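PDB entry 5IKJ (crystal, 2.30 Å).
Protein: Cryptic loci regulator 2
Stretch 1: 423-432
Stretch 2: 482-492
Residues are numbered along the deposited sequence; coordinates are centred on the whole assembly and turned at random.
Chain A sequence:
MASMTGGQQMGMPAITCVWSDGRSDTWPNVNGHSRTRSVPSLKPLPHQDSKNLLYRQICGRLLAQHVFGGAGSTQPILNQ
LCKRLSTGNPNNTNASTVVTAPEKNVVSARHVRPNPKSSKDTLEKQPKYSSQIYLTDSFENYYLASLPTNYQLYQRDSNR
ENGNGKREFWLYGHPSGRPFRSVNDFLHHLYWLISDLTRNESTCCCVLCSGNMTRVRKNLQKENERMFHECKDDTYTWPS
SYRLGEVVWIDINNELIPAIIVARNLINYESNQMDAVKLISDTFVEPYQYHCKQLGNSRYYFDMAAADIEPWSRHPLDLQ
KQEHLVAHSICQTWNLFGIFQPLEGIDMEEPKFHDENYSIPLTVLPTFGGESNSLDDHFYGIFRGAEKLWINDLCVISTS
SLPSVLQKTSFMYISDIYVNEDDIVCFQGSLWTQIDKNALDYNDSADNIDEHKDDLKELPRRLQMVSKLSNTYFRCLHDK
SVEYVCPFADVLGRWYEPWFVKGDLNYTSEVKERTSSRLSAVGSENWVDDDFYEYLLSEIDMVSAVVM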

# COMPACT_ATOMS: atom_id res chain seq x y z
N ASP A 423 -6.98 24.89 1.31
CA ASP A 423 -6.79 23.99 2.45
C ASP A 423 -7.93 23.00 2.62
O ASP A 423 -8.10 22.43 3.70
CB ASP A 423 -6.57 24.77 3.75
CG ASP A 423 -5.31 25.60 3.74
OD1 ASP A 423 -4.37 25.24 2.99
OD2 ASP A 423 -5.25 26.60 4.48
N ILE A 424 -8.73 22.77 1.58
CA ILE A 424 -9.90 21.90 1.66
C ILE A 424 -9.52 20.53 1.11
O ILE A 424 -8.89 20.43 0.05
CB ILE A 424 -11.09 22.49 0.89
CG1 ILE A 424 -11.53 23.80 1.56
CG2 ILE A 424 -12.25 21.50 0.83
CD1 ILE A 424 -12.64 24.54 0.83
N VAL A 425 -9.89 19.48 1.84
CA VAL A 425 -9.68 18.11 1.37
C VAL A 425 -10.69 17.81 0.27
O VAL A 425 -11.90 17.92 0.47
CB VAL A 425 -9.81 17.11 2.53
CG1 VAL A 425 -9.63 15.68 2.04
CG2 VAL A 425 -8.80 17.43 3.63
N CYS A 426 -10.19 17.42 -0.90
CA CYS A 426 -11.03 17.15 -2.06
C CYS A 426 -10.89 15.70 -2.49
O CYS A 426 -9.79 15.15 -2.52
CB CYS A 426 -10.67 18.07 -3.24
SG CYS A 426 -10.73 19.82 -2.86
N PHE A 427 -12.03 15.09 -2.84
CA PHE A 427 -12.07 13.78 -3.46
C PHE A 427 -12.39 13.94 -4.94
O PHE A 427 -13.41 14.56 -5.29
CB PHE A 427 -13.12 12.89 -2.80
CG PHE A 427 -12.67 12.24 -1.53
CD1 PHE A 427 -12.16 12.99 -0.48
CD2 PHE A 427 -12.79 10.87 -1.36
CE1 PHE A 427 -11.75 12.38 0.69
CE2 PHE A 427 -12.38 10.25 -0.19
CZ PHE A 427 -11.87 11.01 0.84
N GLN A 428 -11.55 13.39 -5.80
CA GLN A 428 -11.77 13.40 -7.24
C GLN A 428 -11.95 11.97 -7.72
O GLN A 428 -11.15 11.09 -7.39
CB GLN A 428 -10.61 14.07 -7.99
CG GLN A 428 -10.81 14.14 -9.50
CD GLN A 428 -9.54 14.48 -10.25
OE1 GLN A 428 -8.93 15.52 -10.01
NE2 GLN A 428 -9.14 13.60 -11.16
N GLY A 429 -13.00 11.74 -8.51
CA GLY A 429 -13.22 10.42 -9.07
C GLY A 429 -14.43 10.41 -9.97
O GLY A 429 -15.12 11.42 -10.13
N SER A 430 -14.68 9.24 -10.56
CA SER A 430 -15.83 9.04 -11.42
C SER A 430 -17.03 8.56 -10.60
O SER A 430 -16.88 7.88 -9.58
CB SER A 430 -15.51 8.02 -12.51
OG SER A 430 -14.86 6.88 -11.97
N LEU A 431 -18.22 8.91 -11.07
CA LEU A 431 -19.47 8.60 -10.39
C LEU A 431 -20.18 7.47 -11.10
O LEU A 431 -20.25 7.44 -12.34
CB LEU A 431 -20.37 9.84 -10.33
CG LEU A 431 -19.70 11.11 -9.80
CD1 LEU A 431 -20.65 12.30 -9.91
CD2 LEU A 431 -19.25 10.92 -8.36
N TRP A 432 -20.71 6.53 -10.33
CA TRP A 432 -21.32 5.32 -10.86
C TRP A 432 -22.68 5.08 -10.21
O TRP A 432 -22.99 5.62 -9.15
CB TRP A 432 -20.44 4.09 -10.63
CG TRP A 432 -19.09 4.16 -11.27
CD1 TRP A 432 -18.08 5.02 -10.95
CD2 TRP A 432 -18.60 3.33 -12.32
NE1 TRP A 432 -16.99 4.78 -11.75
CE2 TRP A 432 -17.28 3.74 -12.60
CE3 TRP A 432 -19.14 2.27 -13.05
CZ2 TRP A 432 -16.51 3.14 -13.59
CZ3 TRP A 432 -18.37 1.68 -14.03
CH2 TRP A 432 -17.07 2.11 -14.29
N VAL A 482 -14.12 12.96 -18.21
CA VAL A 482 -14.18 13.90 -17.10
C VAL A 482 -14.38 13.11 -15.81
O VAL A 482 -14.81 11.95 -15.82
CB VAL A 482 -15.30 14.96 -17.26
CG1 VAL A 482 -15.13 15.71 -18.57
CG2 VAL A 482 -16.68 14.32 -17.17
N GLU A 483 -14.06 13.76 -14.70
CA GLU A 483 -14.38 13.27 -13.37
C GLU A 483 -14.94 14.44 -12.57
O GLU A 483 -14.99 15.57 -13.06
CB GLU A 483 -13.14 12.66 -12.69
CG GLU A 483 -12.65 11.38 -13.36
CD GLU A 483 -11.31 10.91 -12.82
OE1 GLU A 483 -10.67 11.67 -12.06
OE2 GLU A 483 -10.89 9.79 -13.17
N TYR A 484 -15.36 14.17 -11.35
CA TYR A 484 -15.97 15.19 -10.50
C TYR A 484 -15.21 15.31 -9.19
O TYR A 484 -14.56 14.36 -8.73
CB TYR A 484 -17.45 14.88 -10.25
CG TYR A 484 -18.32 15.13 -11.45
CD1 TYR A 484 -18.41 14.20 -12.47
CD2 TYR A 484 -19.02 16.32 -11.58
CE1 TYR A 484 -19.20 14.43 -13.58
CE2 TYR A 484 -19.81 16.56 -12.69
CZ TYR A 484 -19.90 15.61 -13.69
OH TYR A 484 -20.68 15.85 -14.79
N VAL A 485 -15.29 16.49 -8.60
CA VAL A 485 -14.57 16.82 -7.38
C VAL A 485 -15.57 17.30 -6.34
O VAL A 485 -16.32 18.26 -6.59
CB VAL A 485 -13.50 17.90 -7.62
CG1 VAL A 485 -12.70 18.17 -6.34
CG2 VAL A 485 -12.57 17.49 -8.75
N CYS A 486 -15.59 16.64 -5.19
CA CYS A 486 -16.40 17.08 -4.06
C CYS A 486 -15.51 17.20 -2.83
O CYS A 486 -14.49 16.52 -2.73
CB CYS A 486 -17.54 16.10 -3.77
SG CYS A 486 -17.00 14.50 -3.12
N PRO A 487 -15.87 18.07 -1.89
CA PRO A 487 -15.08 18.17 -0.66
C PRO A 487 -15.30 16.96 0.23
O PRO A 487 -16.30 16.24 0.12
CB PRO A 487 -15.61 19.45 -0.00
CG PRO A 487 -17.01 19.56 -0.49
CD PRO A 487 -17.01 19.00 -1.89
N PHE A 488 -14.34 16.73 1.12
CA PHE A 488 -14.47 15.69 2.13
C PHE A 488 -15.80 15.81 2.88
O PHE A 488 -16.34 14.81 3.35
CB PHE A 488 -13.29 15.78 3.10
CG PHE A 488 -13.20 14.63 4.07
CD1 PHE A 488 -13.48 13.33 3.68
CD2 PHE A 488 -12.78 14.86 5.38
CE1 PHE A 488 -13.37 12.29 4.58
CE2 PHE A 488 -12.67 13.82 6.28
CZ PHE A 488 -12.97 12.53 5.88
N ALA A 489 -16.34 17.03 2.97
CA ALA A 489 -17.61 17.25 3.66
C ALA A 489 -18.75 16.45 3.03
O ALA A 489 -19.72 16.13 3.72
CB ALA A 489 -17.96 18.74 3.65
N ASP A 490 -18.66 16.14 1.74
CA ASP A 490 -19.73 15.44 1.04
C ASP A 490 -19.47 13.95 0.89
O ASP A 490 -20.27 13.26 0.24
CB ASP A 490 -19.96 16.07 -0.34
CG ASP A 490 -20.63 17.43 -0.26
OD1 ASP A 490 -21.45 17.64 0.66
OD2 ASP A 490 -20.35 18.29 -1.12
N VAL A 491 -18.38 13.44 1.45
CA VAL A 491 -18.13 12.01 1.51
C VAL A 491 -18.81 11.46 2.76
O VAL A 491 -18.58 11.96 3.87
CB VAL A 491 -16.63 11.70 1.52
CG1 VAL A 491 -16.39 10.20 1.60
CG2 VAL A 491 -15.96 12.29 0.29
N LEU A 492 -19.66 10.45 2.58
CA LEU A 492 -20.46 9.91 3.67
C LEU A 492 -19.84 8.67 4.30
O LEU A 492 -20.07 8.42 5.49
CB LEU A 492 -21.87 9.58 3.18
CG LEU A 492 -22.61 10.74 2.52
CD1 LEU A 492 -23.97 10.29 1.99
CD2 LEU A 492 -22.78 11.91 3.49

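The most unusual feature of this contact is that Phe488 and Val491, before and after a turn of stretch 2, both pack against the Phe427 ring. Just after its strand ends, stretch 2 enters a short 3-10 segment, residues 488 to 490. Phe488 opens that segment and Val491 follows it, and both reach Phe427. The rings of Phe427 and Phe488 lie nearly parallel, with planes at 6°, but they are slid apart and barely overlap. Their centroids are 5.7 Å apart, and the closest approach is 3.6 Å, from Phe427 CE1 to Phe488 CD1. Val491 CG2 sits over one face of the Phe427 ring, 3.8 Å from its centroid and 13° off the ring normal. This is a CH-pi contact. Phe427 is the residue most covered by the other stretch.

The 3-10 segment is held by backbone hydrogen bonds. Asp490 N donates to Pro487 O at 2.9 Å, and Val491 N donates to Phe488 O at 3.1 Å. Asp490 makes no contact with stretch 1, whereas the CA-to-CB bond of Val491 points toward it.

The strands themselves run antiparallel, with an angle of 155° between their directions. Phe427 and Cys486 form a hydrogen-bonded pair. Phe427 N donates to Cys486 O at 2.8 Å, and Cys486 N donates to Phe427 O at 3.0 Å. Gly429 and Tyr484 repeat the pattern. Gly429 N donates to Tyr484 O at 3.1 Å, and Tyr484 N donates to Gly429 O at 3.0 Å. Pro487 has no amide hydrogen to donate, but its partner Cys426 is in a non-hydrogen-bonded pair, so the ladder loses nothing there. The next bond comes from Phe488 N, which donates to Val425 O at 2.8 Å. CA-H...O contacts lie between these bonds, such as Val485 CA to Phe427 O at 3.3 Å.

The side chains of Phe427, Cys486 and Tyr484 lie on one face of the sheet. Gly429 adds no side chain there. Leu431 approaches Tyr484, with Leu431 CD1 3.9 Å from Tyr484 CD1.

Gln428 and Val485 lie on the other face, where Gln428 CG is 3.9 Å from Val485 CG2. Gln428 also makes a side-chain hydrogen bond across the strands. Its NE2 donates to Glu483 OE1 at 2.6 Å, a short distance. Glu483 OE2 is hydrogen-bonded elsewhere in the structure, so both carboxylate oxygens have partners.

Other apolar contacts include Cys426 CB to Val485 CG1 at 3.7 Å and Val425 CB to Phe488 CB at 3.8 Å. In all, 687 Å² is buried, both sides summed.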